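Local coordinates for protein probable diphthine synthase (Aeropyrum pernix, PDB 1WDE) that probably catalyses the S-adenosyl-L-methionine-dependent trimethylation of a modified histidine in elongation factor 2, a step of diphthamide biosynthesis, at residues A[90-98]-A[116-124]; A[210-218]-A[240-250]. All coordinates share one frame; numbering follows the deposited sequence.

Contact 1: residues A[90-98]-A[116-124]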
# COMPACT_ATOMS: atom_id res chain seq x y z
N THR A 90 0.63 14.46 1.05
CA THR A 90 0.49 13.09 1.51
C THR A 90 1.86 12.46 1.69
O THR A 90 2.79 12.76 0.95
CB THR A 90 -0.31 12.25 0.47
OG1 THR A 90 -1.64 12.78 0.36
CG2 THR A 90 -0.38 10.78 0.89
N ALA A 91 2.03 11.61 2.70
CA ALA A 91 3.30 10.91 2.85
C ALA A 91 3.26 9.93 1.66
O ALA A 91 2.19 9.49 1.25
CB ALA A 91 3.33 10.14 4.19
N GLY A 92 4.40 9.61 1.08
CA GLY A 92 4.38 8.71 -0.07
C GLY A 92 3.97 9.45 -1.33
O GLY A 92 4.48 10.53 -1.62
N ASP A 93 3.06 8.87 -2.10
CA ASP A 93 2.57 9.48 -3.35
C ASP A 93 1.06 9.58 -3.25
O ASP A 93 0.39 8.60 -2.91
CB ASP A 93 2.93 8.61 -4.55
CG ASP A 93 2.50 9.22 -5.87
OD1 ASP A 93 3.35 9.81 -6.57
OD2 ASP A 93 1.31 9.13 -6.20
N PRO A 94 0.49 10.74 -3.59
CA PRO A 94 -0.97 10.90 -3.52
C PRO A 94 -1.83 9.97 -4.38
O PRO A 94 -3.01 9.78 -4.09
CB PRO A 94 -1.16 12.37 -3.87
CG PRO A 94 -0.04 12.65 -4.83
CD PRO A 94 1.13 11.93 -4.19
N MSE A 95 -1.26 9.39 -5.43
CA MSE A 95 -2.03 8.52 -6.30
C MSE A 95 -1.89 7.03 -5.95
O MSE A 95 -2.51 6.16 -6.57
CB MSE A 95 -1.62 8.76 -7.76
CG MSE A 95 -1.77 10.20 -8.20
SE MSE A 95 -3.60 10.83 -7.91
CE MSE A 95 -3.57 12.47 -8.96
N VAL A 96 -1.07 6.74 -4.95
CA VAL A 96 -0.85 5.36 -4.57
C VAL A 96 -1.56 4.97 -3.29
O VAL A 96 -1.16 5.36 -2.21
CB VAL A 96 0.66 5.05 -4.42
CG1 VAL A 96 0.86 3.60 -3.91
CG2 VAL A 96 1.36 5.22 -5.77
N ALA A 97 -2.62 4.18 -3.43
CA ALA A 97 -3.35 3.68 -2.27
C ALA A 97 -4.04 4.74 -1.41
O ALA A 97 -3.94 4.71 -0.19
CB ALA A 97 -2.40 2.86 -1.40
N THR A 98 -4.73 5.67 -2.06
CA THR A 98 -5.50 6.71 -1.37
C THR A 98 -6.60 7.03 -2.37
O THR A 98 -6.52 6.60 -3.52
CB THR A 98 -4.70 7.99 -1.12
OG1 THR A 98 -4.64 8.75 -2.33
CG2 THR A 98 -3.29 7.67 -0.65
N TYR A 116 -0.20 17.25 -10.29
CA TYR A 116 0.13 16.08 -9.49
C TYR A 116 1.65 16.05 -9.36
O TYR A 116 2.36 15.85 -10.34
CB TYR A 116 -0.41 14.80 -10.18
CG TYR A 116 0.32 13.52 -9.82
CD1 TYR A 116 0.73 13.26 -8.51
CD2 TYR A 116 0.59 12.56 -10.78
CE1 TYR A 116 1.39 12.07 -8.18
CE2 TYR A 116 1.24 11.36 -10.47
CZ TYR A 116 1.64 11.14 -9.17
OH TYR A 116 2.33 9.98 -8.87
N ILE A 117 2.15 16.29 -8.15
CA ILE A 117 3.59 16.26 -7.92
C ILE A 117 3.89 14.90 -7.29
O ILE A 117 3.50 14.64 -6.17
CB ILE A 117 4.05 17.38 -6.97
CG1 ILE A 117 3.58 18.75 -7.50
CG2 ILE A 117 5.59 17.37 -6.85
CD1 ILE A 117 4.00 19.01 -8.93
N PRO A 118 4.59 14.02 -8.02
CA PRO A 118 4.87 12.70 -7.43
C PRO A 118 5.85 12.62 -6.25
O PRO A 118 6.72 13.48 -6.08
CB PRO A 118 5.33 11.85 -8.62
CG PRO A 118 5.75 12.82 -9.66
CD PRO A 118 4.89 14.05 -9.46
N GLY A 119 5.66 11.60 -5.42
CA GLY A 119 6.54 11.36 -4.29
C GLY A 119 6.90 9.89 -4.27
O GLY A 119 6.19 9.07 -4.88
N VAL A 120 7.99 9.51 -3.61
CA VAL A 120 8.34 8.09 -3.53
C VAL A 120 7.37 7.43 -2.55
O VAL A 120 7.27 7.86 -1.39
CB VAL A 120 9.78 7.85 -3.01
CG1 VAL A 120 10.03 6.34 -2.84
CG2 VAL A 120 10.80 8.42 -3.99
N SER A 121 6.62 6.41 -2.99
CA SER A 121 5.72 5.78 -2.03
C SER A 121 6.40 4.58 -1.37
O SER A 121 7.31 3.97 -1.95
CB SER A 121 4.41 5.36 -2.69
OG SER A 121 4.53 4.14 -3.34
N GLY A 122 5.99 4.29 -0.15
CA GLY A 122 6.55 3.17 0.57
C GLY A 122 6.22 1.87 -0.13
O GLY A 122 6.97 0.89 -0.04
N VAL A 123 5.10 1.84 -0.85
CA VAL A 123 4.71 0.64 -1.57
C VAL A 123 5.75 0.33 -2.64
O VAL A 123 6.19 -0.81 -2.77
CB VAL A 123 3.34 0.80 -2.29
CG1 VAL A 123 3.04 -0.46 -3.10
CG2 VAL A 123 2.23 1.06 -1.27
N GLN A 124 6.12 1.34 -3.42
CA GLN A 124 7.09 1.17 -4.51
C GLN A 124 8.45 0.77 -3.96
O GLN A 124 9.10 -0.14 -4.49
CB GLN A 124 7.22 2.47 -5.33
CG GLN A 124 8.52 2.56 -6.16
CD GLN A 124 8.99 4.01 -6.40
OE1 GLN A 124 10.14 4.23 -6.81
NE2 GLN A 124 8.11 4.98 -6.15
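D93 reaches across to Y116 and G119 with its carboxylate. Its CB lies 4.0 Å from S121 CB and also beside the carbonyl oxygen of G119. With CG anti to the backbone N (chi1 -178°), the carboxylate is carried over to the tyrosine, whose ring plane stands 84° from its own. OD1 accepts two bonds: Y116 OH donates to it from the syn side at 2.5 Å, and G119 N comes from the anti side at 3.1 Å, tilted out of the carboxylate plane. OD2 turns back and takes M95 N at 2.7 Å, an Asx turn within the type I turn D93 to V96.

That turn sets the selenomethionine M95 on the tyrosine: M95 CG sits over one ring face, 3.7 Å from the centroid, with its selenium, SE, higher over the same face, a Met-aromatic contact. P118 CD lies over the opposite face, and P94 CG touches Y116 CE1. Just before D93, G92 CA comes 3.3 Å from V120 O in a CA-H...O contact; beyond M95, V96 CG1 packs on V123 CG2 at 3.9 Å. S121 N-caps helix 122-130 by accepting from Q124 N.

Three donors on one carboxylate fix its rotation. The two from 116-124 tie together the segments that carry D93, V96, S121 and G122, which by similarity bind S-adenosyl-L-methionine.

Contact 2: residues A[210-218]-A[240-250]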
# COMPACT_ATOMS: atom_id res chain seq x y z
N ARG A 210 -0.46 -21.92 2.82
CA ARG A 210 0.70 -22.66 2.34
C ARG A 210 1.67 -21.91 1.41
O ARG A 210 2.73 -22.43 1.05
CB ARG A 210 0.23 -23.92 1.62
CG ARG A 210 -0.36 -24.99 2.54
CD ARG A 210 -0.13 -26.34 1.89
NE ARG A 210 -1.14 -26.67 0.91
CZ ARG A 210 -0.97 -27.47 -0.13
NH1 ARG A 210 0.21 -28.04 -0.38
NH2 ARG A 210 -1.99 -27.74 -0.91
N LEU A 211 1.31 -20.70 1.02
CA LEU A 211 2.19 -19.91 0.16
C LEU A 211 3.26 -19.15 0.94
O LEU A 211 2.98 -18.67 2.03
CB LEU A 211 1.38 -18.86 -0.60
CG LEU A 211 0.36 -19.37 -1.61
CD1 LEU A 211 -0.52 -18.21 -2.06
CD2 LEU A 211 1.12 -20.01 -2.77
N PRO A 212 4.47 -19.02 0.37
CA PRO A 212 5.55 -18.29 1.03
C PRO A 212 5.17 -16.82 0.84
O PRO A 212 4.26 -16.50 0.06
CB PRO A 212 6.78 -18.68 0.21
CG PRO A 212 6.22 -18.82 -1.18
CD PRO A 212 4.93 -19.61 -0.90
N SER A 213 5.84 -15.93 1.55
CA SER A 213 5.54 -14.51 1.42
C SER A 213 6.72 -13.72 1.92
O SER A 213 7.60 -14.27 2.59
CB SER A 213 4.27 -14.16 2.22
OG SER A 213 4.47 -14.36 3.62
N VAL A 214 6.75 -12.44 1.59
CA VAL A 214 7.85 -11.58 2.00
C VAL A 214 7.23 -10.43 2.78
O VAL A 214 6.24 -9.85 2.35
CB VAL A 214 8.62 -11.03 0.76
CG1 VAL A 214 9.97 -10.47 1.18
CG2 VAL A 214 8.81 -12.15 -0.28
N LEU A 215 7.81 -10.14 3.94
CA LEU A 215 7.34 -9.07 4.80
C LEU A 215 8.38 -7.97 4.63
O LEU A 215 9.57 -8.19 4.86
CB LEU A 215 7.29 -9.55 6.26
CG LEU A 215 6.78 -8.50 7.27
CD1 LEU A 215 5.28 -8.27 7.06
CD2 LEU A 215 7.04 -8.98 8.69
N VAL A 216 7.96 -6.78 4.19
CA VAL A 216 8.92 -5.70 3.94
C VAL A 216 8.57 -4.37 4.61
O VAL A 216 7.41 -4.00 4.72
CB VAL A 216 9.03 -5.42 2.41
CG1 VAL A 216 10.28 -4.54 2.12
CG2 VAL A 216 9.09 -6.71 1.64
N GLU A 217 9.60 -3.66 5.05
CA GLU A 217 9.41 -2.34 5.63
C GLU A 217 10.35 -1.44 4.85
O GLU A 217 11.57 -1.60 4.93
CB GLU A 217 9.78 -2.29 7.12
CG GLU A 217 9.62 -0.86 7.68
CD GLU A 217 9.78 -0.77 9.18
OE1 GLU A 217 10.75 -1.38 9.70
OE2 GLU A 217 8.95 -0.07 9.82
N ALA A 218 9.81 -0.53 4.06
CA ALA A 218 10.67 0.37 3.31
C ALA A 218 11.28 1.33 4.33
O ALA A 218 10.61 1.70 5.31
CB ALA A 218 9.87 1.13 2.26
N VAL A 240 5.87 -10.26 15.08
CA VAL A 240 7.11 -9.65 14.59
C VAL A 240 7.37 -8.27 15.17
O VAL A 240 6.49 -7.68 15.79
CB VAL A 240 7.10 -9.54 13.04
CG1 VAL A 240 6.72 -10.88 12.42
CG2 VAL A 240 6.14 -8.46 12.60
N GLU A 241 8.58 -7.76 14.97
CA GLU A 241 8.91 -6.43 15.46
C GLU A 241 7.92 -5.43 14.88
O GLU A 241 7.43 -5.60 13.75
CB GLU A 241 10.31 -6.00 15.03
CG GLU A 241 11.42 -6.51 15.90
CD GLU A 241 11.99 -7.81 15.41
OE1 GLU A 241 12.85 -8.37 16.12
OE2 GLU A 241 11.58 -8.26 14.32
N GLY A 242 7.61 -4.40 15.65
CA GLY A 242 6.69 -3.39 15.15
C GLY A 242 7.32 -2.73 13.94
O GLY A 242 8.54 -2.69 13.81
N GLY A 243 6.49 -2.23 13.03
CA GLY A 243 7.02 -1.58 11.85
C GLY A 243 5.90 -1.25 10.90
O GLY A 243 4.76 -1.65 11.12
N VAL A 244 6.20 -0.48 9.85
CA VAL A 244 5.19 -0.13 8.85
C VAL A 244 5.54 -1.06 7.70
O VAL A 244 6.49 -0.83 6.96
CB VAL A 244 5.35 1.34 8.42
CG1 VAL A 244 4.18 1.75 7.54
CG2 VAL A 244 5.44 2.22 9.65
N TYR A 245 4.78 -2.14 7.59
CA TYR A 245 5.05 -3.15 6.57
C TYR A 245 4.02 -3.25 5.46
O TYR A 245 2.90 -2.74 5.57
CB TYR A 245 5.06 -4.57 7.19
CG TYR A 245 6.01 -4.80 8.33
CD1 TYR A 245 5.58 -4.75 9.66
CD2 TYR A 245 7.34 -5.12 8.08
CE1 TYR A 245 6.45 -5.02 10.71
CE2 TYR A 245 8.22 -5.39 9.12
CZ TYR A 245 7.78 -5.35 10.43
OH TYR A 245 8.66 -5.70 11.42
N SER A 246 4.44 -3.95 4.42
CA SER A 246 3.57 -4.32 3.32
C SER A 246 4.00 -5.77 3.14
O SER A 246 5.11 -6.16 3.56
CB SER A 246 3.81 -3.46 2.05
OG SER A 246 5.16 -3.55 1.62
N ILE A 247 3.11 -6.59 2.59
CA ILE A 247 3.42 -7.99 2.39
C ILE A 247 3.38 -8.33 0.90
O ILE A 247 2.52 -7.86 0.17
CB ILE A 247 2.38 -8.85 3.16
CG1 ILE A 247 2.57 -8.66 4.67
CG2 ILE A 247 2.55 -10.31 2.80
CD1 ILE A 247 1.44 -9.23 5.48
N VAL A 248 4.36 -9.08 0.43
CA VAL A 248 4.32 -9.50 -0.95
C VAL A 248 4.08 -11.01 -0.92
O VAL A 248 4.81 -11.75 -0.24
CB VAL A 248 5.61 -9.14 -1.71
CG1 VAL A 248 5.64 -9.83 -3.08
CG2 VAL A 248 5.68 -7.62 -1.89
N ILE A 249 3.03 -11.45 -1.61
CA ILE A 249 2.67 -12.88 -1.74
C ILE A 249 2.98 -13.17 -3.23
O ILE A 249 2.17 -12.91 -4.12
CB ILE A 249 1.17 -13.12 -1.45
CG1 ILE A 249 0.84 -12.66 -0.01
CG2 ILE A 249 0.82 -14.63 -1.62
CD1 ILE A 249 -0.67 -12.52 0.25
N PRO A 250 4.15 -13.73 -3.50
CA PRO A 250 4.55 -14.00 -4.87
C PRO A 250 3.85 -15.12 -5.62
O PRO A 250 3.24 -16.02 -5.01
CB PRO A 250 6.04 -14.26 -4.74
CG PRO A 250 6.10 -15.06 -3.50
CD PRO A 250 5.03 -14.46 -2.57
O HOH W 1 7.08 -0.22 4.30
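V214 and V248 exchange two backbone hydrogen bonds, V214 N to V248 O and V248 N to V214 O, each 2.8 Å long. V216 and S246 form the next hydrogen-bonded pair, with V216 N to S246 O at 3.0 Å and 173° at the hydrogen. L215 and I247 make the non-hydrogen-bonded pair between them; this alternation, with the short strand axes at 161°, marks 213-217 and 246-249 as antiparallel neighbours. Beyond V216, E217 takes over the pairing with its side chain: OE2 accepts V244 N at 2.8 Å, the donor standing above the carboxylate plane. The extended chain, with CG anti to the backbone N (chi1 178°), spans that gap, while OE1 forms a salt bridge with R225. A water then joins A218 N to V244 O where the strands part.

The packing centres on L215. Its CD2 lies over one face of the Y245 ring, 4.0 Å from the centroid, CG meets Y245 CD2 at 3.5 Å, and CD1 rests against I247 CG1 at 3.6 Å. V240 CG2 closes on L215 CD2. Y245 OH is anchored by donating to E241 O, and R225 also bonds it. On the other sheet face, V216 and S246 lie against A126 of helix 122-130. At the far end the side chains of L211 and I249 cross at about a right angle, CD1 against CG2.

Backbone bonds thus fix the register in the middle of the mixed sheet, whereas the end at E217 and A218 is joined to V244 by a carboxylate and a water; the shared arginine probably steadies the glutamate's charge.

Overall arrangement
Contact 1 is complete in the chain before the first segment of contact 2 begins, and their centres lie 19 Å apart. Contact 1 sits at the ends of strands 85-90 and 113-117 of the parallel sheet; contact 2 pairs two strands of the mixed sheet. Helix 122-130 bridges them: it starts in 116-124 and packs on the strands of contact 2, and G122 O touches A218 CB at 3.7 Å. By similarity, contact 1 would supply D93, V96, S121 and G122 to the S-adenosyl-L-methionine site. In contact 2 the side chain of Y245 lies about 4 Å from that of L173, another inferred binding residue, consistent with a cofactor site near the junction of the two sheets.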